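Local atomic coordinates of angiotensin-converting enzyme (Anopheles gambiae, PDB entry 6S1Y), a protein that is a zinc metallopeptidase of the angiotensin-converting enzyme family, probably trimming short peptides from their C-terminal end in the mosquito. Residues 196-200 with 201-205. Numbering follows the deposited sequence.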
# COMPACT_ATOMS: atom_id res chain seq x y z
N ASN A 196 4.77 -5.07 16.49
CA ASN A 196 3.85 -5.05 17.62
C ASN A 196 2.42 -4.70 17.20
O ASN A 196 1.47 -5.19 17.80
CB ASN A 196 4.34 -4.05 18.66
CG ASN A 196 3.34 -3.85 19.77
OD1 ASN A 196 2.98 -4.80 20.46
ND2 ASN A 196 2.88 -2.62 19.94
N GLU A 197 2.26 -3.86 16.16
CA GLU A 197 0.93 -3.47 15.69
C GLU A 197 0.08 -4.66 15.25
O GLU A 197 -1.13 -4.49 15.10
CB GLU A 197 1.06 -2.49 14.52
CG GLU A 197 1.67 -1.15 14.91
CD GLU A 197 0.81 -0.41 15.93
OE1 GLU A 197 -0.34 -0.05 15.60
OE2 GLU A 197 1.28 -0.20 17.07
N TYR A 198 0.66 -5.84 15.04
CA TYR A 198 -0.10 -7.01 14.62
C TYR A 198 -0.38 -7.97 15.76
O TYR A 198 -1.09 -8.96 15.57
CB TYR A 198 0.65 -7.73 13.48
CG TYR A 198 0.78 -6.85 12.25
CD1 TYR A 198 -0.21 -6.82 11.28
CD2 TYR A 198 1.90 -6.03 12.08
CE1 TYR A 198 -0.10 -6.00 10.17
CE2 TYR A 198 2.02 -5.21 10.97
CZ TYR A 198 1.02 -5.20 10.03
OH TYR A 198 1.16 -4.38 8.94
N ASP A 199 0.18 -7.70 16.94
CA ASP A 199 -0.24 -8.33 18.18
C ASP A 199 -0.21 -9.85 18.08
O ASP A 199 -1.21 -10.54 18.28
CB ASP A 199 -1.63 -7.82 18.57
CG ASP A 199 -2.05 -8.28 19.95
OD1 ASP A 199 -1.16 -8.33 20.85
OD2 ASP A 199 -3.25 -8.58 20.13
N ASP A 200 0.97 -10.38 17.80
CA ASP A 200 1.14 -11.82 17.66
C ASP A 200 2.62 -12.13 17.51
O ASP A 200 3.25 -11.76 16.50
CB ASP A 200 0.34 -12.35 16.47
CG ASP A 200 0.34 -13.89 16.40
OD1 ASP A 200 1.34 -14.54 16.81
OD2 ASP A 200 -0.67 -14.44 15.90
N SER A 201 3.19 -12.81 18.50
CA SER A 201 4.64 -13.02 18.55
C SER A 201 5.12 -13.97 17.47
O SER A 201 6.33 -14.01 17.20
CB SER A 201 5.04 -13.55 19.93
OG SER A 201 4.26 -14.70 20.26
N THR A 202 4.22 -14.73 16.87
CA THR A 202 4.56 -15.59 15.75
C THR A 202 4.29 -14.93 14.40
O THR A 202 4.36 -15.61 13.36
CB THR A 202 3.77 -16.91 15.82
OG1 THR A 202 2.43 -16.71 15.34
CG2 THR A 202 3.70 -17.44 17.24
N PHE A 203 3.98 -13.62 14.37
CA PHE A 203 3.53 -13.02 13.12
C PHE A 203 4.65 -12.95 12.09
O PHE A 203 4.40 -13.15 10.89
CB PHE A 203 2.96 -11.63 13.35
CG PHE A 203 2.05 -11.16 12.25
CD1 PHE A 203 0.81 -11.77 12.06
CD2 PHE A 203 2.45 -10.15 11.39
CE1 PHE A 203 -0.03 -11.35 11.02
CE2 PHE A 203 1.62 -9.71 10.36
CZ PHE A 203 0.36 -10.31 10.17
N GLU A 204 5.87 -12.66 12.50
CA GLU A 204 6.96 -12.67 11.53
C GLU A 204 7.05 -14.02 10.83
O GLU A 204 7.27 -14.08 9.62
CB GLU A 204 8.28 -12.32 12.19
CG GLU A 204 9.38 -12.18 11.18
CD GLU A 204 10.58 -11.46 11.72
OE1 GLU A 204 10.58 -11.18 12.94
OE2 GLU A 204 11.50 -11.16 10.91
N GLN A 205 6.83 -15.11 11.57
CA GLN A 205 6.90 -16.43 10.95
C GLN A 205 5.73 -16.65 10.01
O GLN A 205 5.89 -17.26 8.94
CB GLN A 205 6.92 -17.51 12.03
CG GLN A 205 7.17 -18.91 11.49
CD GLN A 205 8.53 -19.04 10.83
OE1 GLN A 205 9.57 -18.85 11.48
NE2 GLN A 205 8.53 -19.35 9.52
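Y198 sets CB over one face of the F203 ring, while F203 CE2 comes over one face of the Y198 ring, where helix 190-196 connects to helix 203-233. Two successive type I beta turns, N196 to D199 and D200 to F203, make up this linker. The rings lie almost parallel (8°) but displaced, centroids 4.7 Å apart, so little of one faces the other, and F203 CE2 is 3.5 Å from Y198 CG. Y198 CB stands 3.8 Å from the F203 ring centroid, 17° off its normal, a CH-pi contact. F203 suits this buried apolar side, beside L495 and V499 of helix 495-514; Y198 offers the same flat surface plus a hydroxyl, which is hydrogen-bonded to E493. With CG roughly anti to the backbone N (chi1 -159°), the F203 ring turns back toward Y198. On the outer side D200 OD1 accepts from T202 N in an Asx turn; aspartate suits the place because its carboxylate takes both that N-H and the T202 hydroxyl just ahead of the helix, while its backbone O closes the second turn with F203 N. T202 N, at 2.9 Å, and T202 OG1, at 2.8 Å, reach D200 OD1 from the same face of the carboxylate plane.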